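PDB 3CE2: putative peptidase from Chlamydophila abortus, which probably acts as a zinc-dependent oligopeptidase of the M3B family, cutting a variety of small bioactive peptides. Local coordinates for residues F299-R304 against E605-I610; S443-S448 against I455-R460; E437-D442 against C547-I552. One frame throughout, in Å; residues are numbered along the deposited sequence.

Interaction 1 of 3, residues F299-R304 against E605-I610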
# COMPACT_ATOMS: atom_id res chain seq x y z
N PHE A 299 15.06 20.45 -3.90
CA PHE A 299 14.91 21.36 -2.77
C PHE A 299 15.48 22.76 -2.98
O PHE A 299 14.91 23.72 -2.48
CB PHE A 299 15.43 20.74 -1.48
CG PHE A 299 14.59 19.60 -0.97
CD1 PHE A 299 13.32 19.35 -1.50
CD2 PHE A 299 15.04 18.80 0.08
CE1 PHE A 299 12.52 18.31 -1.04
CE2 PHE A 299 14.25 17.74 0.57
CZ PHE A 299 12.98 17.50 0.00
N SER A 300 16.59 22.92 -3.71
CA SER A 300 17.11 24.28 -3.93
C SER A 300 16.16 25.06 -4.80
O SER A 300 16.00 26.27 -4.64
CB SER A 300 18.47 24.27 -4.61
OG SER A 300 19.06 23.01 -4.49
N ILE A 301 15.54 24.39 -5.76
CA ILE A 301 14.54 25.08 -6.54
C ILE A 301 13.51 25.61 -5.58
O ILE A 301 13.14 26.78 -5.63
CB ILE A 301 13.86 24.16 -7.53
CG1 ILE A 301 14.87 23.70 -8.57
CG2 ILE A 301 12.67 24.86 -8.16
CD1 ILE A 301 14.28 22.77 -9.59
N LYS A 302 13.04 24.76 -4.67
CA LYS A 302 12.05 25.18 -3.68
C LYS A 302 12.59 26.33 -2.84
O LYS A 302 11.89 27.31 -2.65
CB LYS A 302 11.60 24.02 -2.78
CG LYS A 302 10.47 23.19 -3.35
CD LYS A 302 9.64 22.57 -2.21
CE LYS A 302 8.24 22.15 -2.65
NZ LYS A 302 7.50 21.54 -1.53
N GLN A 303 13.84 26.23 -2.37
CA GLN A 303 14.47 27.34 -1.63
C GLN A 303 14.57 28.68 -2.39
O GLN A 303 14.18 29.72 -1.85
CB GLN A 303 15.85 26.97 -1.09
CG GLN A 303 16.47 28.11 -0.34
CD GLN A 303 17.92 27.84 0.10
OE1 GLN A 303 18.48 26.76 -0.10
NE2 GLN A 303 18.53 28.84 0.73
N ARG A 304 15.09 28.66 -3.62
CA ARG A 304 15.17 29.90 -4.42
C ARG A 304 13.79 30.46 -4.66
O ARG A 304 13.59 31.67 -4.64
CB ARG A 304 15.89 29.69 -5.76
CG ARG A 304 17.40 29.73 -5.68
CD ARG A 304 18.08 29.50 -7.05
NE ARG A 304 18.41 28.09 -7.29
CZ ARG A 304 17.81 27.31 -8.20
NH1 ARG A 304 16.86 27.82 -8.98
NH2 ARG A 304 18.16 26.03 -8.33
N GLU A 605 11.91 20.69 -16.11
CA GLU A 605 10.75 21.52 -16.50
C GLU A 605 10.50 22.59 -15.45
O GLU A 605 10.34 23.75 -15.78
CB GLU A 605 9.47 20.70 -16.66
CG GLU A 605 9.48 19.70 -17.80
CD GLU A 605 8.11 19.08 -18.03
OE1 GLU A 605 7.10 19.75 -17.70
OE2 GLU A 605 8.04 17.94 -18.54
N LEU A 606 10.49 22.19 -14.18
CA LEU A 606 10.14 23.10 -13.09
C LEU A 606 11.17 24.20 -12.99
O LEU A 606 10.84 25.38 -12.84
CB LEU A 606 10.07 22.35 -11.76
CG LEU A 606 9.84 23.25 -10.55
CD1 LEU A 606 8.47 23.88 -10.60
CD2 LEU A 606 10.02 22.51 -9.24
N SER A 607 12.43 23.77 -13.08
CA SER A 607 13.58 24.64 -12.95
C SER A 607 13.55 25.78 -13.96
O SER A 607 13.91 26.90 -13.65
CB SER A 607 14.86 23.84 -13.10
OG SER A 607 15.94 24.56 -12.55
N SER A 608 13.10 25.51 -15.17
CA SER A 608 13.05 26.58 -16.13
C SER A 608 11.66 27.25 -16.21
O SER A 608 11.36 27.97 -17.15
CB SER A 608 13.56 26.11 -17.49
OG SER A 608 12.79 25.03 -17.97
N LEU A 609 10.80 27.02 -15.22
CA LEU A 609 9.58 27.80 -15.15
C LEU A 609 9.84 29.01 -14.26
O LEU A 609 9.21 30.05 -14.39
CB LEU A 609 8.41 26.98 -14.61
CG LEU A 609 7.68 26.08 -15.60
CD1 LEU A 609 6.38 25.60 -14.98
CD2 LEU A 609 7.42 26.79 -16.90
N ILE A 610 10.79 28.86 -13.35
CA ILE A 610 11.24 30.01 -12.58
C ILE A 610 12.07 30.99 -13.45
O ILE A 610 13.30 30.91 -13.54
CB ILE A 610 12.05 29.55 -11.37
CG1 ILE A 610 11.50 28.21 -10.82
CG2 ILE A 610 12.18 30.72 -10.34
CD1 ILE A 610 10.00 28.20 -10.43
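Ile301 meets Leu606 and Ser607 with its two branches split between them, and this division carries the contact. Its CG2 methyl lies 3.7 Å from Leu606 CD2, the two side chains crossing obliquely, while the longer branch leaves at roughly a right angle to it and brings CD1 to 3.7 Å from Ser607 CB. The first torsion of Ile301 (chi1 -66°) explains the split: CG2 stands anti to the backbone N and CG1 anti to the carbonyl carbon, and an extended chi2 carries CD1 onward to the serine. On the facing side, Leu606 has CG anti to its own backbone N (chi1 174°), and CD2 is the branch presented to the isoleucine. Ser607 offers CB and OG together, OG being 3.8 Å from Ile301 CD1. Ile610 adds a looser apolar contact, its CG1 4.4 Å from Ile301 CG2. The backbones are nearest at Ile301 and Ser607, whose CA atoms are 6.5 Å apart. Ser608 is the first residue to leave helical geometry, so Leu606 and Ser607 meet Ile301 from the last turn of helix 590-607 and Ile610 from the tail beyond it. The contact thus packs that helix end against helix 292-306, at the periphery of the chain. Helix 451-487 touches both partners: Lys302 lies on Thr459, its NZ salt-bridged to Asp463 OD1, and Leu609 lies on Lys454, Ile455 and Leu458.

Interaction 2 of 3, residues S443-S448 against I455-R460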
# COMPACT_ATOMS: atom_id res chain seq x y z
N SER A 443 -0.09 14.50 -18.26
CA SER A 443 -0.93 14.96 -19.35
C SER A 443 -1.45 16.36 -19.12
O SER A 443 -1.59 17.12 -20.08
CB SER A 443 -2.12 14.02 -19.55
OG SER A 443 -1.69 12.77 -20.03
N MET A 444 -1.76 16.70 -17.87
CA MET A 444 -2.30 18.02 -17.54
C MET A 444 -1.25 19.11 -17.74
O MET A 444 -1.60 20.22 -18.10
CB MET A 444 -2.87 18.08 -16.12
CG MET A 444 -4.22 17.42 -16.00
SD MET A 444 -4.93 17.62 -14.35
CE MET A 444 -5.54 19.30 -14.49
N LEU A 445 0.01 18.79 -17.49
CA LEU A 445 1.10 19.72 -17.76
C LEU A 445 1.19 20.02 -19.23
O LEU A 445 1.15 21.17 -19.64
CB LEU A 445 2.43 19.11 -17.39
CG LEU A 445 2.78 19.13 -15.93
CD1 LEU A 445 4.23 18.68 -15.82
CD2 LEU A 445 2.57 20.55 -15.41
N LYS A 446 1.34 18.97 -20.03
CA LYS A 446 1.35 19.08 -21.47
C LYS A 446 0.20 19.95 -21.94
O LYS A 446 0.37 20.76 -22.84
CB LYS A 446 1.25 17.70 -22.11
CG LYS A 446 2.57 16.92 -22.14
CD LYS A 446 2.35 15.52 -22.75
CE LYS A 446 3.68 14.79 -23.05
NZ LYS A 446 4.68 14.87 -21.92
N GLU A 447 -0.97 19.82 -21.33
CA GLU A 447 -2.15 20.48 -21.87
C GLU A 447 -2.32 21.87 -21.35
O GLU A 447 -3.16 22.61 -21.82
CB GLU A 447 -3.43 19.70 -21.55
CG GLU A 447 -3.60 18.42 -22.38
CD GLU A 447 -3.36 18.64 -23.88
OE1 GLU A 447 -4.02 19.53 -24.46
OE2 GLU A 447 -2.53 17.91 -24.47
N SER A 448 -1.51 22.23 -20.36
CA SER A 448 -1.74 23.46 -19.61
C SER A 448 -1.18 24.68 -20.32
O SER A 448 -0.22 24.58 -21.10
CB SER A 448 -1.11 23.34 -18.23
OG SER A 448 -1.23 24.55 -17.52
N ILE A 455 3.31 25.03 -12.15
CA ILE A 455 4.14 24.94 -10.96
C ILE A 455 3.38 24.14 -9.92
O ILE A 455 3.94 23.23 -9.30
CB ILE A 455 4.55 26.31 -10.44
CG1 ILE A 455 5.47 26.98 -11.47
CG2 ILE A 455 5.28 26.19 -9.11
CD1 ILE A 455 5.81 28.43 -11.17
N THR A 456 2.10 24.46 -9.75
CA THR A 456 1.27 23.72 -8.82
C THR A 456 1.36 22.23 -9.11
O THR A 456 1.69 21.45 -8.22
CB THR A 456 -0.18 24.24 -8.84
OG1 THR A 456 -0.23 25.47 -8.11
CG2 THR A 456 -1.14 23.28 -8.16
N ILE A 457 1.11 21.83 -10.35
CA ILE A 457 1.15 20.42 -10.73
C ILE A 457 2.53 19.80 -10.54
O ILE A 457 2.67 18.72 -9.99
CB ILE A 457 0.76 20.24 -12.18
CG1 ILE A 457 -0.69 20.65 -12.37
CG2 ILE A 457 0.97 18.80 -12.61
CD1 ILE A 457 -1.02 20.93 -13.81
N LEU A 458 3.56 20.49 -11.01
CA LEU A 458 4.90 19.94 -10.90
C LEU A 458 5.26 19.76 -9.45
O LEU A 458 5.98 18.83 -9.08
CB LEU A 458 5.90 20.85 -11.58
CG LEU A 458 5.98 20.67 -13.09
CD1 LEU A 458 6.34 21.96 -13.76
CD2 LEU A 458 6.98 19.56 -13.42
N THR A 459 4.77 20.66 -8.62
CA THR A 459 5.16 20.67 -7.23
C THR A 459 4.51 19.49 -6.50
O THR A 459 5.16 18.81 -5.70
CB THR A 459 4.85 22.02 -6.57
OG1 THR A 459 5.81 22.98 -7.02
CG2 THR A 459 4.96 21.91 -5.08
N ARG A 460 3.24 19.22 -6.82
CA ARG A 460 2.51 18.16 -6.17
C ARG A 460 3.13 16.82 -6.53
O ARG A 460 3.30 15.92 -5.69
CB ARG A 460 1.05 18.19 -6.60
CG ARG A 460 0.17 17.28 -5.75
CD ARG A 460 -1.29 17.59 -5.93
NE ARG A 460 -1.69 17.45 -7.33
CZ ARG A 460 -1.94 18.47 -8.15
NH1 ARG A 460 -2.29 18.23 -9.41
NH2 ARG A 460 -1.86 19.72 -7.72
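Leu445 reaches between Ile457 and Leu458, turning CD2 mainly to Ile457 and CD1 to Leu458. Its CD2 lies 3.7 Å from Ile457 CG2, with the two side chains sliding past each other in opposite directions; its CD1 lies 3.8 Å from Leu458 CD2, where the chains cross at about a right angle. Ile457 also sends CD1 to within 4.1 Å of Met444 CB, so the methionine is met at the base of its side chain. With chi1 at -65°, Ile457 holds CG2 anti to its backbone N and CG1 anti to the carbonyl carbon, which lets both branches lie against Leu445, CD1 also reaching Met444.

Behind these side chains the helices form an antiparallel hairpin: the axes of the short segments approach to 9.9 Å and their directions differ by 159°. Within 455-460, Thr459 OG1 donates to Ile455 O at 3.0 Å from above the carbonyl plane, and Thr459 N donates to the same oxygen. From the turn joining the helices, Ser448 OG hydrogen-bonds to Glu453 OE2 in the first turn of helix 451-487. Helix 590-607 adjoins the hairpin through Glu605 on Leu445 and Leu606 on Leu458, while Leu394 of helix 394-416 touches Met444 and Arg460.

Interaction 3 of 3, residues E437-D442 against C547-I552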
# COMPACT_ATOMS: atom_id res chain seq x y z
N GLU A 437 -2.08 8.24 -11.32
CA GLU A 437 -1.93 9.58 -10.76
C GLU A 437 -0.92 10.33 -11.58
O GLU A 437 -1.16 11.45 -11.97
CB GLU A 437 -1.40 9.53 -9.34
CG GLU A 437 -2.45 9.39 -8.26
CD GLU A 437 -1.84 8.93 -6.93
OE1 GLU A 437 -1.12 9.73 -6.29
OE2 GLU A 437 -2.07 7.76 -6.55
N MET A 438 0.23 9.70 -11.82
CA MET A 438 1.37 10.34 -12.48
C MET A 438 1.07 10.72 -13.92
O MET A 438 1.36 11.82 -14.36
CB MET A 438 2.61 9.45 -12.39
CG MET A 438 3.13 9.31 -10.96
SD MET A 438 3.89 10.85 -10.37
CE MET A 438 3.23 10.98 -8.71
N LEU A 439 0.48 9.79 -14.66
CA LEU A 439 0.01 10.04 -16.01
C LEU A 439 -0.91 11.24 -16.06
O LEU A 439 -0.77 12.10 -16.92
CB LEU A 439 -0.73 8.81 -16.50
CG LEU A 439 -1.12 8.73 -17.98
CD1 LEU A 439 -0.09 9.41 -18.92
CD2 LEU A 439 -1.37 7.26 -18.36
N LEU A 440 -1.89 11.30 -15.17
CA LEU A 440 -2.84 12.42 -15.15
C LEU A 440 -2.10 13.77 -15.06
O LEU A 440 -2.29 14.65 -15.89
CB LEU A 440 -3.82 12.24 -14.01
CG LEU A 440 -4.68 13.43 -13.61
CD1 LEU A 440 -5.80 13.61 -14.57
CD2 LEU A 440 -5.23 13.26 -12.20
N MET A 441 -1.25 13.93 -14.04
CA MET A 441 -0.39 15.10 -13.92
C MET A 441 0.49 15.33 -15.17
O MET A 441 0.58 16.43 -15.69
CB MET A 441 0.47 15.02 -12.66
CG MET A 441 -0.25 15.34 -11.35
SD MET A 441 0.80 14.89 -9.94
CE MET A 441 -0.44 14.78 -8.65
N ASP A 442 1.14 14.29 -15.65
CA ASP A 442 1.91 14.44 -16.88
C ASP A 442 1.10 15.04 -18.02
O ASP A 442 1.55 15.97 -18.68
CB ASP A 442 2.46 13.10 -17.33
CG ASP A 442 3.41 13.26 -18.50
OD1 ASP A 442 4.52 13.76 -18.24
OD2 ASP A 442 3.05 12.91 -19.65
N CYS A 547 8.84 3.71 -14.07
CA CYS A 547 9.49 2.98 -15.15
C CYS A 547 8.53 2.64 -16.26
O CYS A 547 8.72 3.04 -17.40
CB CYS A 547 10.12 1.71 -14.61
SG CYS A 547 10.96 0.70 -15.85
N PHE A 548 7.48 1.89 -15.93
CA PHE A 548 6.43 1.57 -16.90
C PHE A 548 5.94 2.81 -17.61
O PHE A 548 5.81 2.83 -18.83
CB PHE A 548 5.26 0.97 -16.16
CG PHE A 548 5.35 -0.51 -16.01
CD1 PHE A 548 5.62 -1.31 -17.11
CD2 PHE A 548 5.11 -1.10 -14.80
CE1 PHE A 548 5.68 -2.67 -16.98
CE2 PHE A 548 5.16 -2.46 -14.66
CZ PHE A 548 5.46 -3.25 -15.74
N LEU A 549 5.68 3.85 -16.84
CA LEU A 549 5.15 5.09 -17.42
C LEU A 549 6.12 5.76 -18.40
O LEU A 549 5.72 6.19 -19.49
CB LEU A 549 4.73 6.06 -16.30
CG LEU A 549 4.17 7.37 -16.80
CD1 LEU A 549 3.00 7.14 -17.75
CD2 LEU A 549 3.79 8.27 -15.63
N GLU A 550 7.39 5.86 -18.02
CA GLU A 550 8.39 6.50 -18.86
C GLU A 550 8.51 5.79 -20.22
O GLU A 550 8.51 6.43 -21.26
CB GLU A 550 9.73 6.53 -18.14
CG GLU A 550 10.89 7.15 -18.93
CD GLU A 550 10.87 8.68 -18.92
OE1 GLU A 550 9.85 9.28 -18.52
OE2 GLU A 550 11.90 9.27 -19.33
N LYS A 551 8.59 4.46 -20.19
CA LYS A 551 8.61 3.68 -21.41
C LYS A 551 7.38 3.97 -22.27
O LYS A 551 7.48 4.08 -23.49
CB LYS A 551 8.69 2.19 -21.11
CG LYS A 551 9.98 1.75 -20.46
CD LYS A 551 10.02 0.24 -20.16
CE LYS A 551 11.48 -0.19 -19.91
NZ LYS A 551 11.64 -1.30 -18.94
N ILE A 552 6.22 4.11 -21.63
CA ILE A 552 5.00 4.31 -22.38
C ILE A 552 5.00 5.70 -23.00
O ILE A 552 4.60 5.87 -24.14
CB ILE A 552 3.74 4.10 -21.51
CG1 ILE A 552 3.50 2.61 -21.30
CG2 ILE A 552 2.50 4.75 -22.15
CD1 ILE A 552 2.75 2.30 -20.03
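Leu549 packs against Met438 and Leu439 within the helical metallopeptidase domain of the M3 family, where the HExxH helix 394-416 supplies His402 and His406 to the zinc ion and Glu430 completes the protein ligands. Helix 431-447 follows Glu430 directly, and this contact joins it to helix 536-553.

The contact across the segments is apolar. Leu549 CD2 is 3.6 Å from Met438 CB, so this methyl meets the root of the methionine; the rest of that side chain, bent at chi2 and chi3, leads away. Met438 also touches Thr464 and Leu546. The same Leu549 CD2 approaches the backbone directly, lying 3.8 Å from Leu439 N. The other methyl, Leu549 CD1, faces Leu439 CD1 at 4.0 Å, and these two leucines cross at a slant. The bond to CB of Leu549 points toward the other helix, and with CG anti to the backbone N (chi1 180°) its two methyls reach consecutive residues. The backbones are nearest at Leu439 and Leu549, with CA atoms 7.3 Å apart. Phe598 of helix 590-607 also touches Leu549, while Leu553, one turn further along helix 536-553, lies against Leu439 and Asp442.

Polar interactions lie around this apolar core. Asp442 OD1 forms a salt bridge with Lys602 NZ of helix 590-607. The carboxylates of Asp442 and Glu550 are well separated, with OD1 and OE1 7.0 Å apart, so any mutual repulsion is probably modest, and Lys602 may partly offset it. The side chain of Met438 is about 12 Å from the zinc ion, but its neighbour Glu437 makes a second-shell link that probably helps orient a zinc-bound histidine: Glu437 OE2 hydrogen-bonds to His402 ND1.

How the interactions relate
All three contacts lie on the same side of the chain's centre. Interactions 1 and 2 have centres 14 Å apart, interactions 2 and 3 are 13 Å apart, and interactions 1 and 3 are 21 Å apart without touching. Interactions 2 and 3 share helix 431-447: Ile457 CG2 packs on Met441 CB at 3.8 Å. Interaction 1 meets interaction 2 where Leu609 CD1 lies 3.8 Å from Leu458 CD1. Along the chain, interaction 1 spans the longest separation and encloses 437-442 with 547-552, which in turn encloses the short hairpin of 443-448 with 455-460. The C-terminal end is thereby packed against helix 451-487 and the end of helix 431-447, the latter starting directly after the zinc ligand Glu430.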